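Local coordinates for protein putative transcription regulator (Lactobacillus plantarum WCFS1, PDB 3COL) that probably binds DNA through a helix-turn-helix domain of the TetR family and so regulates transcription, at residues V13-A18 against L49-K54; D17-I22 against Q55-S60; L24-A29 against T33-K38; A63-R68 against L107-Q112. One frame throughout, in Å; residues are numbered along the deposited sequence. Where two conformers were deposited one is given.

Interactions 1, 2 and 3 lie in the TetR-type DNA-binding domain and all draw on helix 11-26, whereas interaction 4 lies deeper, its centre about 5 Å from the centre of the chain. The centres of interactions 1 and 2 are about 6 Å apart, and those of interactions 2 and 3 about 7 Å. Leu57 joins the first two, its CD2 lying 3.5 Å from Phe51 CG and 3.7 Å from Ile15 CG2. Val36 ties in the third, with its CG2 3.6 Å from Val19 CG2. A salt bridge from Arg64 NH1 to Asp17 OD1, 2.8 Å long, carries the connection from helix 11-26 to interaction 4, where helix 54-67 meets helix 106-117.

Interaction 1: V13-A18 against L49-K54; sequences VKIQDA and LYFKNK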
loop_
_atom_site.group_PDB
_atom_site.type_symbol
_atom_site.label_atom_id
_atom_site.label_comp_id
_atom_site.label_asym_id
_atom_site.label_seq_id
_atom_site.Cartn_x
_atom_site.Cartn_y
_atom_site.Cartn_z
ATOM N N VAL A 13 -7.819 -26.027 3.531
ATOM C CA VAL A 13 -6.695 -25.408 2.843
ATOM C C VAL A 13 -7.000 -25.164 1.359
ATOM O O VAL A 13 -6.743 -24.074 0.854
ATOM C CB VAL A 13 -5.443 -26.244 3.021
ATOM C CG1 VAL A 13 -4.303 -25.755 2.117
ATOM C CG2 VAL A 13 -5.036 -26.224 4.506
ATOM N N LYS A 14 -7.544 -26.174 0.674
ATOM C CA LYS A 14 -8.006 -26.017 -0.715
ATOM C C LYS A 14 -8.991 -24.868 -0.856
ATOM O O LYS A 14 -8.924 -24.090 -1.821
ATOM C CB LYS A 14 -8.661 -27.305 -1.236
ATOM C CG LYS A 14 -7.660 -28.433 -1.523
ATOM C CD LYS A 14 -6.784 -28.062 -2.726
ATOM C CE LYS A 14 -5.453 -28.822 -2.769
ATOM N NZ LYS A 14 -4.778 -28.610 -4.087
ATOM N N ILE A 15 -9.902 -24.763 0.101
ATOM C CA ILE A 15 -10.852 -23.642 0.107
ATOM C C ILE A 15 -10.213 -22.275 0.335
ATOM O O ILE A 15 -10.501 -21.322 -0.397
ATOM C CB ILE A 15 -12.007 -23.892 1.086
ATOM C CG1 ILE A 15 -12.911 -25.030 0.551
ATOM C CG2 ILE A 15 -12.814 -22.634 1.229
ATOM C CD1 ILE A 15 -13.763 -25.693 1.604
ATOM N N GLN A 16 -9.335 -22.172 1.337
ATOM C CA GLN A 16 -8.605 -20.945 1.568
ATOM C C GLN A 16 -7.730 -20.534 0.366
ATOM O O GLN A 16 -7.675 -19.363 0.001
ATOM C CB GLN A 16 -7.732 -21.113 2.801
ATOM C CG GLN A 16 -8.504 -21.267 4.101
ATOM C CD GLN A 16 -7.566 -21.570 5.263
ATOM O OE1 GLN A 16 -6.738 -22.463 5.186
ATOM N NE2 GLN A 16 -7.682 -20.810 6.326
ATOM N N ASP A 17 -7.060 -21.503 -0.253
ATOM C CA ASP A 17 -6.268 -21.221 -1.459
ATOM C C ASP A 17 -7.146 -20.661 -2.568
ATOM O O ASP A 17 -6.759 -19.708 -3.242
ATOM C CB ASP A 17 -5.547 -22.465 -1.946
ATOM C CG ASP A 17 -4.371 -22.828 -1.080
ATOM O OD1 ASP A 17 -4.001 -22.028 -0.173
ATOM O OD2 ASP A 17 -3.794 -23.904 -1.325
ATOM N N ALA A 18 -8.322 -21.253 -2.751
ATOM C CA ALA A 18 -9.301 -20.747 -3.741
ATOM C C ALA A 18 -9.769 -19.287 -3.471
ATOM O O ALA A 18 -9.791 -18.464 -4.375
ATOM C CB ALA A 18 -10.485 -21.664 -3.791
ATOM N N LEU A 49 -19.838 -26.518 5.156
ATOM C CA LEU A 49 -19.510 -27.270 6.391
ATOM C C LEU A 49 -18.416 -26.579 7.180
ATOM O O LEU A 49 -18.282 -26.786 8.387
ATOM C CB LEU A 49 -19.032 -28.692 6.075
ATOM C CG LEU A 49 -20.008 -29.708 5.512
ATOM C CD1 LEU A 49 -19.215 -30.966 5.121
ATOM C CD2 LEU A 49 -21.126 -30.038 6.502
ATOM N N TYR A 50 -17.624 -25.780 6.472
ATOM C CA TYR A 50 -16.406 -25.189 7.011
ATOM C C TYR A 50 -16.532 -23.684 7.210
ATOM O O TYR A 50 -15.893 -23.132 8.121
ATOM C CB TYR A 50 -15.242 -25.499 6.106
ATOM N N PHE A 51 -17.328 -23.037 6.353
ATOM C CA PHE A 51 -17.496 -21.573 6.350
ATOM C C PHE A 51 -18.964 -21.214 6.112
ATOM O O PHE A 51 -19.562 -21.671 5.145
ATOM C CB PHE A 51 -16.608 -20.920 5.252
ATOM C CG PHE A 51 -15.135 -21.286 5.357
ATOM C CD1 PHE A 51 -14.283 -20.579 6.187
ATOM C CD2 PHE A 51 -14.615 -22.368 4.640
ATOM C CE1 PHE A 51 -12.930 -20.946 6.296
ATOM C CE2 PHE A 51 -13.276 -22.720 4.733
ATOM C CZ PHE A 51 -12.435 -22.002 5.557
ATOM N N LYS A 52 -19.537 -20.360 6.938
ATOM C CA LYS A 52 -20.983 -20.119 6.855
ATOM C C LYS A 52 -21.417 -19.161 5.750
ATOM O O LYS A 52 -22.574 -19.177 5.323
ATOM C CB LYS A 52 -21.578 -19.721 8.215
ATOM C CG LYS A 52 -21.104 -18.403 8.808
ATOM C CD LYS A 52 -22.075 -17.974 9.985
ATOM C CE LYS A 52 -21.846 -18.813 11.259
ATOM N NZ LYS A 52 -23.060 -18.995 12.123
ATOM N N ASN A 53 -20.484 -18.342 5.275
ATOM C CA ASN A 53 -20.801 -17.333 4.230
ATOM C C ASN A 53 -19.554 -16.694 3.652
ATOM O O ASN A 53 -18.458 -17.018 4.088
ATOM C CB ASN A 53 -21.792 -16.274 4.769
ATOM C CG ASN A 53 -21.280 -15.520 6.016
ATOM O OD1 ASN A 53 -20.076 -15.436 6.268
ATOM N ND2 ASN A 53 -22.214 -14.963 6.796
ATOM N N LYS A 54 -19.731 -15.791 2.689
ATOM C CA LYS A 54 -18.643 -15.106 1.997
ATOM C C LYS A 54 -17.719 -14.400 3.001
ATOM O O LYS A 54 -16.516 -14.552 2.916
ATOM C CB LYS A 54 -19.219 -14.122 0.958
ATOM C CG LYS A 54 -18.312 -12.976 0.559
ATOM C CD LYS A 54 -19.059 -11.930 -0.298
ATOM C CE LYS A 54 -18.086 -10.858 -0.887
ATOM N NZ LYS A 54 -18.871 -9.851 -1.777
#
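Phe51 reaches from the loop between helices 44-48 and 54-67 onto the flank of helix 11-26, where Ile15 and Gln16 receive it. Its CB and the root of the ring, CG, rest beside Leu57 CD2. With CG anti to the carbonyl carbon (chi1 -55°), the ring is carried toward Ile15. Along one side, Phe51 CD2 comes within 3.9 Å of Ile15 CG2, and Phe51 CE2 closes further on that methyl, at 3.5 Å. Phe51 CE2 also lies 4.0 Å from Ile15 CB, so this corner lies next to the isoleucine's branch point. On the other side, CD1 and CE1 pass alongside Ser60 of helix 54-67. At the far end, Phe51 CZ approaches the aliphatic part of Gln16, 4.3 Å from Gln16 CG.

The Ile15 and Phe51 side chains slide past each other in opposite directions, and Ile15 CG2 and Gln16 CG both come to the ring obliquely. Ile15 offers CG2 rather than its longer branch because CG2 stands anti to the backbone N, while CG1 lies beside that nitrogen (chi1 -69°). The polar end of Gln16 turns to helix 54-67, NE2 hydrogen-bonding to Ser60 OG. Ile15 and Phe51 are buried, with Leu57 lying against both and Val36 packing on Ile15.

Two residues on, Asn53 is the N-cap of helix 54-67, its OD1 accepting from Ala56 N. The arrangement belongs to the TetR-type DNA-binding domain: here the connection after the second helix of the helix-turn-helix sends an aromatic side chain into the core against the first helix.

Interaction 2: D17-I22 against Q55-S60; sequences DAVAAI and QALIDS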
loop_
_atom_site.group_PDB
_atom_site.type_symbol
_atom_site.label_atom_id
_atom_site.label_comp_id
_atom_site.label_asym_id
_atom_site.label_seq_id
_atom_site.Cartn_x
_atom_site.Cartn_y
_atom_site.Cartn_z
ATOM N N ASP A 17 -7.060 -21.503 -0.253
ATOM C CA ASP A 17 -6.268 -21.221 -1.459
ATOM C C ASP A 17 -7.146 -20.661 -2.568
ATOM O O ASP A 17 -6.759 -19.708 -3.242
ATOM C CB ASP A 17 -5.547 -22.465 -1.946
ATOM C CG ASP A 17 -4.371 -22.828 -1.080
ATOM O OD1 ASP A 17 -4.001 -22.028 -0.173
ATOM O OD2 ASP A 17 -3.794 -23.904 -1.325
ATOM N N ALA A 18 -8.322 -21.253 -2.751
ATOM C CA ALA A 18 -9.301 -20.747 -3.741
ATOM C C ALA A 18 -9.769 -19.287 -3.471
ATOM O O ALA A 18 -9.791 -18.464 -4.375
ATOM C CB ALA A 18 -10.485 -21.664 -3.791
ATOM N N VAL A 19 -10.134 -18.980 -2.221
ATOM C CA VAL A 19 -10.483 -17.605 -1.803
ATOM C C VAL A 19 -9.333 -16.652 -2.111
ATOM O O VAL A 19 -9.559 -15.563 -2.621
ATOM C CB VAL A 19 -10.845 -17.531 -0.274
ATOM C CG1 VAL A 19 -11.089 -16.075 0.211
ATOM C CG2 VAL A 19 -12.080 -18.406 0.034
ATOM N N ALA A 20 -8.098 -17.055 -1.790
ATOM C CA ALA A 20 -6.955 -16.186 -1.943
ATOM C C ALA A 20 -6.709 -15.852 -3.426
ATOM O O ALA A 20 -6.393 -14.699 -3.766
ATOM C CB ALA A 20 -5.724 -16.803 -1.274
ATOM N N ALA A 21 -6.877 -16.852 -4.299
ATOM C CA ALA A 21 -6.784 -16.654 -5.756
ATOM C C ALA A 21 -7.816 -15.682 -6.299
ATOM O O ALA A 21 -7.507 -14.835 -7.115
ATOM C CB ALA A 21 -6.877 -18.012 -6.507
ATOM N N ILE A 22 -9.061 -15.839 -5.872
ATOM C CA ILE A 22 -10.145 -14.922 -6.261
ATOM C C ILE A 22 -9.851 -13.481 -5.807
ATOM O O ILE A 22 -9.978 -12.518 -6.586
ATOM C CB ILE A 22 -11.524 -15.400 -5.688
ATOM C CG1 ILE A 22 -11.942 -16.732 -6.326
ATOM C CG2 ILE A 22 -12.605 -14.320 -5.903
ATOM C CD1 ILE A 22 -13.083 -17.452 -5.557
ATOM N N GLN A 55 -18.274 -13.662 3.961
ATOM C CA GLN A 55 -17.449 -12.997 4.995
ATOM C C GLN A 55 -16.553 -13.965 5.782
ATOM O O GLN A 55 -15.407 -13.669 6.013
ATOM C CB GLN A 55 -18.299 -12.175 5.991
ATOM C CG GLN A 55 -17.464 -11.176 6.813
ATOM C CD GLN A 55 -16.729 -10.154 5.916
ATOM O OE1 GLN A 55 -17.352 -9.515 5.052
ATOM N NE2 GLN A 55 -15.416 -10.013 6.103
ATOM N N ALA A 56 -17.102 -15.098 6.215
ATOM C CA ALA A 56 -16.310 -16.137 6.880
ATOM C C ALA A 56 -15.144 -16.634 5.989
ATOM O O ALA A 56 -14.046 -16.892 6.489
ATOM C CB ALA A 56 -17.213 -17.306 7.336
ATOM N N LEU A 57 -15.381 -16.770 4.685
ATOM C CA LEU A 57 -14.315 -17.192 3.740
ATOM C C LEU A 57 -13.146 -16.169 3.723
ATOM O O LEU A 57 -11.984 -16.540 3.827
ATOM C CB LEU A 57 -14.852 -17.358 2.315
ATOM C CG LEU A 57 -15.836 -18.500 2.058
ATOM C CD1 LEU A 57 -16.570 -18.330 0.722
ATOM C CD2 LEU A 57 -15.111 -19.867 2.123
ATOM N N ILE A 58 -13.495 -14.894 3.616
ATOM C CA ILE A 58 -12.533 -13.778 3.591
ATOM C C ILE A 58 -11.772 -13.677 4.943
ATOM O O ILE A 58 -10.532 -13.531 4.967
ATOM C CB ILE A 58 -13.285 -12.442 3.274
ATOM C CG1 ILE A 58 -13.777 -12.423 1.799
ATOM C CG2 ILE A 58 -12.410 -11.220 3.578
ATOM C CD1 ILE A 58 -14.958 -11.402 1.538
ATOM N N ASP A 59 -12.515 -13.720 6.046
ATOM C CA ASP A 59 -11.930 -13.562 7.358
ATOM C C ASP A 59 -10.906 -14.663 7.604
ATOM O O ASP A 59 -9.894 -14.422 8.237
ATOM C CB ASP A 59 -12.986 -13.603 8.471
ATOM C CG ASP A 59 -13.872 -12.355 8.505
ATOM O OD1 ASP A 59 -13.597 -11.398 7.740
ATOM O OD2 ASP A 59 -14.858 -12.351 9.284
ATOM N N SER A 60 -11.206 -15.876 7.113
ATOM C CA SER A 60 -10.319 -17.041 7.277
ATOM C C SER A 60 -8.981 -16.832 6.564
ATOM O O SER A 60 -7.906 -17.073 7.132
ATOM C CB SER A 60 -11.005 -18.319 6.801
ATOM O OG SER A 60 -10.125 -19.435 6.905
#
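Helices 11-26 and 54-67 draw close at Val19 and Leu57, whose CA atoms are 6.8 Å apart, near enough for a valine to touch backbone as well as side chain. The two methyls of Val19 divide the work. Val19 CG2 lies 3.7 Å from Leu57 CB and 4.0 Å from Leu57 CD2, packing against the base and one branch of the leucine. Val19 CG1, anti to the backbone N (chi1 175°), approaches the main chain of helix 54-67, 3.8 Å from Leu57 O and 4.3 Å from Ile58 N. Ile58 directs its CB away from helix 11-26, and its side chain packs on Ile113 of helix 106-117.

Val36 and Val31 also pack on Val19, making it part of a buried apolar core. Replacing Val19 with alanine would remove both methyls and would probably leave Leu57 and Val36 without this packing partner on helix 11-26, opening a gap there. On the far side of helix 54-67, Gln55 NE2 donates to Asp59 OD1 over 2.8 Å, one turn along; the acceptor lies in the amide plane, the donor above the carboxylate plane.

The arrangement is that of a TetR-type DNA-binding domain, its first helix packed on the helix that follows the helix-turn-helix.

Interaction 3: L24-A29 against T33-K38; sequences LAEGPA and TTKVAK
The Lys35 ammonium meets the Glu26 carboxylate in a salt bridge, Lys35 NZ donating to Glu26 OE2 over a modelled 2.5 Å, very short and doubtful in its exact value. Lys35 NZ also lies 3.0 Å from Glu26 OE1, while Lys35 CD passes 3.5 Å from Glu26 OE1. The side chains come from opposite directions: Glu26 runs extended beyond CG (chi2 170°), whereas Lys35 bends at chi3 (-90°), which brings its end round to the carboxylate.

In the next shell, Lys35 NZ has a second acceptor in Gly30 O, between the helices, and Lys35 N is hydrogen-bonded to Ser32 OG. Gly27, at positive phi, turns the chain out of helix 11-26 after Glu26. A glutamine in place of Glu26 would lack the negative charge and would probably leave the Lys35 ammonium without its ionic mate, held by Gly30 O alone among the partners described.

Glu26 of the second subunit packs on Ala29, and the Lys35 side chain also packs on Ile22. The contact thus bridges, at the surface, the first two helices of a TetR-type DNA-binding domain, the second opening the helix-turn-helix.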
loop_
_atom_site.group_PDB
_atom_site.type_symbol
_atom_site.label_atom_id
_atom_site.label_comp_id
_atom_site.label_asym_id
_atom_site.label_seq_id
_atom_site.Cartn_x
_atom_site.Cartn_y
_atom_site.Cartn_z
ATOM N N LEU A 24 -6.951 -12.167 -5.366
ATOM C CA LEU A 24 -5.892 -11.620 -6.212
ATOM C C LEU A 24 -6.424 -11.212 -7.586
ATOM O O LEU A 24 -6.015 -10.185 -8.119
ATOM C CB LEU A 24 -4.729 -12.599 -6.339
ATOM C CG LEU A 24 -3.906 -12.858 -5.073
ATOM C CD1 LEU A 24 -2.891 -13.956 -5.344
ATOM C CD2 LEU A 24 -3.193 -11.591 -4.614
ATOM N N ALA A 25 -7.339 -12.008 -8.140
ATOM C CA ALA A 25 -7.929 -11.755 -9.468
ATOM C C ALA A 25 -9.068 -10.712 -9.465
ATOM O O ALA A 25 -9.145 -9.881 -10.366
ATOM C CB ALA A 25 -8.422 -13.067 -10.105
ATOM N N GLU A 26 -9.964 -10.778 -8.476
ATOM C CA GLU A 26 -11.141 -9.894 -8.488
ATOM C C GLU A 26 -11.334 -9.030 -7.243
ATOM O O GLU A 26 -12.332 -8.305 -7.148
ATOM C CB GLU A 26 -12.425 -10.669 -8.759
ATOM C CG GLU A 26 -12.357 -11.688 -9.874
ATOM C CD GLU A 26 -13.602 -12.554 -9.897
ATOM O OE1 GLU A 26 -13.480 -13.802 -9.961
ATOM O OE2 GLU A 26 -14.712 -11.980 -9.827
ATOM N N GLY A 27 -10.383 -9.079 -6.311
ATOM C CA GLY A 27 -10.568 -8.434 -5.019
ATOM C C GLY A 27 -11.555 -9.180 -4.126
ATOM O O GLY A 27 -12.213 -10.140 -4.560
ATOM N N PRO A 28 -11.672 -8.750 -2.863
ATOM C CA PRO A 28 -12.527 -9.435 -1.905
ATOM C C PRO A 28 -13.999 -9.468 -2.325
ATOM O O PRO A 28 -14.681 -10.438 -2.074
ATOM C CB PRO A 28 -12.338 -8.613 -0.623
ATOM C CG PRO A 28 -11.085 -7.912 -0.803
ATOM C CD PRO A 28 -10.992 -7.599 -2.249
ATOM N N ALA A 29 -14.459 -8.428 -3.008
ATOM C CA ALA A 29 -15.827 -8.381 -3.531
ATOM C C ALA A 29 -16.139 -9.531 -4.507
ATOM O O ALA A 29 -17.292 -9.928 -4.646
ATOM C CB ALA A 29 -16.107 -7.019 -4.161
ATOM N N THR A 33 -19.318 -18.164 -2.189
ATOM C CA THR A 33 -19.280 -19.612 -1.923
ATOM C C THR A 33 -19.366 -20.414 -3.241
ATOM O O THR A 33 -18.642 -21.406 -3.427
ATOM C CB THR A 33 -20.405 -20.010 -0.948
ATOM O OG1 THR A 33 -20.230 -19.266 0.277
ATOM C CG2 THR A 33 -20.384 -21.531 -0.639
ATOM N N THR A 34 -20.218 -19.967 -4.159
ATOM C CA THR A 34 -20.383 -20.653 -5.451
ATOM C C THR A 34 -19.069 -20.689 -6.238
ATOM O O THR A 34 -18.637 -21.757 -6.697
ATOM C CB THR A 34 -21.474 -19.988 -6.312
ATOM O OG1 THR A 34 -22.748 -20.200 -5.681
ATOM C CG2 THR A 34 -21.509 -20.601 -7.671
ATOM N N LYS A 35 -18.455 -19.516 -6.393
ATOM C CA LYS A 35 -17.189 -19.381 -7.111
ATOM C C LYS A 35 -16.092 -20.221 -6.425
ATOM O O LYS A 35 -15.282 -20.895 -7.092
ATOM C CB LYS A 35 -16.805 -17.900 -7.158
ATOM C CG LYS A 35 -16.114 -17.458 -8.432
ATOM C CD LYS A 35 -15.662 -15.988 -8.330
ATOM C CE LYS A 35 -16.759 -15.042 -8.822
ATOM N NZ LYS A 35 -16.246 -13.630 -8.855
ATOM N N VAL A 36 -16.061 -20.200 -5.100
ATOM C CA VAL A 36 -15.040 -20.950 -4.348
ATOM C C VAL A 36 -15.217 -22.444 -4.603
ATOM O O VAL A 36 -14.255 -23.152 -4.902
ATOM C CB VAL A 36 -15.065 -20.584 -2.803
ATOM C CG1 VAL A 36 -14.374 -21.661 -1.918
ATOM C CG2 VAL A 36 -14.446 -19.237 -2.587
ATOM N N ALA A 37 -16.457 -22.914 -4.520
ATOM C CA ALA A 37 -16.781 -24.309 -4.727
ATOM C C ALA A 37 -16.396 -24.778 -6.130
ATOM O O ALA A 37 -15.877 -25.875 -6.275
ATOM C CB ALA A 37 -18.266 -24.560 -4.453
ATOM N N LYS A 38 -16.663 -23.953 -7.151
ATOM C CA LYS A 38 -16.309 -24.270 -8.534
ATOM C C LYS A 38 -14.786 -24.401 -8.716
ATOM O O LYS A 38 -14.305 -25.332 -9.351
ATOM C CB LYS A 38 -16.901 -23.224 -9.500
#

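Interaction 4: A63-R68 against L107-Q112; sequences ARETNR and LTIIQQ
The packing of Glu65 and Thr66 on Ile109 and Ile110 belongs to the junction between the DNA-binding domain and the rest of the chain, a place where TetR regulators commonly relay ligand binding, though this structure does not establish it. Segments 63-67 of helix 54-67 and 107-112 of helix 106-117 run at 127°, their axes 9.4 Å apart at the closest. Glu65 uses its aliphatic part: CB lies 3.6 Å from Ile110 CG1, and CG 3.8 Å from Ile109 CG2. Thr66 adds its methyl, CG2 standing 3.9 Å from Ile110 CD1, while its hydroxyl bonds to Tyr62 O.

A bend at chi2 (-47°) returns the Glu65 carboxylate to its own helix and two arginines. Arg68 grips end-on, Arg68 NH1 to Glu65 OE1 at 2.8 Å and Arg68 NH2 to Glu65 OE2 at 3.1 Å. Arg64 NE reaches Glu65 OE2 over 3.0 Å, nearly along the C-O bond. OE1 also hydrogen-bonds to Ser106 OG, so the carboxylate is held at both oxygens, its charge probably well balanced.

Arg64 also bridges to Asp17 of helix 11-26, and Tyr99 of helix 85-102 lies against Glu65. Leu24 of helix 11-26 packs on Ile109, while helix 152-171 flanks Leu107 and Thr108.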
loop_
_atom_site.group_PDB
_atom_site.type_symbol
_atom_site.label_atom_id
_atom_site.label_comp_id
_atom_site.label_asym_id
_atom_site.label_seq_id
_atom_site.Cartn_x
_atom_site.Cartn_y
_atom_site.Cartn_z
ATOM N N ALA A 63 -6.941 -14.072 8.453
ATOM C CA ALA A 63 -6.267 -14.567 9.641
ATOM C C ALA A 63 -5.097 -15.504 9.289
ATOM O O ALA A 63 -4.073 -15.465 9.950
ATOM C CB ALA A 63 -7.258 -15.257 10.597
ATOM N N ARG A 64 -5.258 -16.337 8.254
ATOM C CA ARG A 64 -4.172 -17.165 7.743
ATOM C C ARG A 64 -2.947 -16.353 7.323
ATOM O O ARG A 64 -1.821 -16.645 7.772
ATOM C CB ARG A 64 -4.621 -18.005 6.545
ATOM C CG ARG A 64 -3.607 -19.090 6.133
ATOM C CD ARG A 64 -4.038 -19.836 4.892
ATOM N NE ARG A 64 -3.946 -19.025 3.681
ATOM C CZ ARG A 64 -4.097 -19.529 2.452
ATOM N NH1 ARG A 64 -4.343 -20.834 2.294
ATOM N NH2 ARG A 64 -4.001 -18.731 1.386
ATOM N N GLU A 65 -3.156 -15.369 6.450
ATOM C CA GLU A 65 -2.046 -14.518 6.012
ATOM C C GLU A 65 -1.374 -13.769 7.174
ATOM O O GLU A 65 -0.161 -13.856 7.328
ATOM C CB GLU A 65 -2.466 -13.527 4.900
ATOM C CG GLU A 65 -2.938 -14.226 3.592
ATOM C CD GLU A 65 -2.001 -15.335 3.149
ATOM O OE1 GLU A 65 -0.790 -15.055 2.929
ATOM O OE2 GLU A 65 -2.462 -16.490 3.036
ATOM N N THR A 66 -2.158 -13.057 7.990
ATOM C CA THR A 66 -1.587 -12.285 9.101
ATOM C C THR A 66 -0.880 -13.145 10.121
ATOM O O THR A 66 0.180 -12.782 10.614
ATOM C CB THR A 66 -2.615 -11.370 9.788
ATOM O OG1 THR A 66 -3.712 -12.142 10.272
ATOM C CG2 THR A 66 -3.099 -10.349 8.820
ATOM N N ASN A 67 -1.454 -14.303 10.421
ATOM C CA ASN A 67 -0.825 -15.229 11.367
ATOM C C ASN A 67 0.467 -15.880 10.872
ATOM O O ASN A 67 1.270 -16.360 11.655
ATOM C CB ASN A 67 -1.843 -16.260 11.840
ATOM C CG ASN A 67 -2.684 -15.733 12.986
ATOM O OD1 ASN A 67 -3.753 -15.145 12.786
ATOM N ND2 ASN A 67 -2.170 -15.892 14.199
ATOM N N ARG A 68 0.695 -15.850 9.567
ATOM C CA ARG A 68 1.940 -16.400 9.050
ATOM C C ARG A 68 3.145 -15.452 9.227
ATOM O O ARG A 68 4.297 -15.863 9.084
ATOM C CB ARG A 68 1.784 -16.850 7.575
ATOM C CG ARG A 68 1.869 -18.366 7.390
ATOM C CD ARG A 68 2.201 -18.761 5.933
ATOM N NE ARG A 68 1.033 -19.194 5.135
ATOM C CZ ARG A 68 0.352 -18.410 4.306
ATOM N NH1 ARG A 68 0.688 -17.128 4.174
ATOM N NH2 ARG A 68 -0.663 -18.906 3.608
ATOM N N LEU A 107 1.199 -10.044 1.515
ATOM C CA LEU A 107 0.938 -8.670 1.864
ATOM C C LEU A 107 -0.084 -8.066 0.924
ATOM O O LEU A 107 -0.923 -7.279 1.338
ATOM C CB LEU A 107 2.255 -7.872 1.875
ATOM C CG LEU A 107 3.001 -7.776 3.213
ATOM C CD1 LEU A 107 3.368 -9.099 3.705
ATOM C CD2 LEU A 107 4.282 -6.910 3.092
ATOM N N THR A 108 -0.036 -8.458 -0.346
ATOM C CA THR A 108 -1.020 -7.994 -1.324
ATOM C C THR A 108 -2.425 -8.427 -0.899
ATOM O O THR A 108 -3.369 -7.612 -0.935
ATOM C CB THR A 108 -0.710 -8.543 -2.744
ATOM O OG1 THR A 108 0.557 -8.031 -3.181
ATOM C CG2 THR A 108 -1.813 -8.133 -3.768
ATOM N N ILE A 109 -2.559 -9.690 -0.477
ATOM C CA ILE A 109 -3.862 -10.237 -0.088
ATOM C C ILE A 109 -4.414 -9.481 1.125
ATOM O O ILE A 109 -5.577 -9.064 1.109
ATOM C CB ILE A 109 -3.761 -11.750 0.222
ATOM C CG1 ILE A 109 -3.579 -12.571 -1.076
ATOM C CG2 ILE A 109 -4.997 -12.260 1.033
ATOM C CD1 ILE A 109 -2.934 -13.926 -0.826
ATOM N N ILE A 110 -3.575 -9.346 2.164
ATOM C CA ILE A 110 -3.893 -8.615 3.406
ATOM C C ILE A 110 -4.345 -7.192 3.074
ATOM O O ILE A 110 -5.385 -6.739 3.538
ATOM C CB ILE A 110 -2.681 -8.565 4.372
ATOM C CG1 ILE A 110 -2.367 -9.967 4.947
ATOM C CG2 ILE A 110 -2.888 -7.525 5.557
ATOM C CD1 ILE A 110 -1.001 -10.076 5.593
ATOM N N GLN A 111 -3.541 -6.496 2.269
ATOM C CA GLN A 111 -3.805 -5.117 1.925
ATOM C C GLN A 111 -5.158 -4.988 1.247
ATOM O O GLN A 111 -5.952 -4.073 1.562
ATOM C CB GLN A 111 -2.679 -4.594 1.029
ATOM C CG GLN A 111 -3.020 -3.274 0.340
ATOM C CD GLN A 111 -1.774 -2.501 -0.005
ATOM O OE1 GLN A 111 -1.107 -2.782 -1.014
ATOM N NE2 GLN A 111 -1.438 -1.518 0.833
ATOM N N GLN A 112 -5.441 -5.897 0.317
ATOM C CA GLN A 112 -6.727 -5.893 -0.388
ATOM C C GLN A 112 -7.912 -6.100 0.544
ATOM O O GLN A 112 -8.924 -5.407 0.423
ATOM C CB GLN A 112 -6.761 -6.971 -1.476
ATOM C CG GLN A 112 -6.364 -6.488 -2.857
ATOM C CD GLN A 112 -6.201 -7.627 -3.839
ATOM O OE1 GLN A 112 -5.427 -8.559 -3.601
ATOM N NE2 GLN A 112 -6.905 -7.550 -4.959
#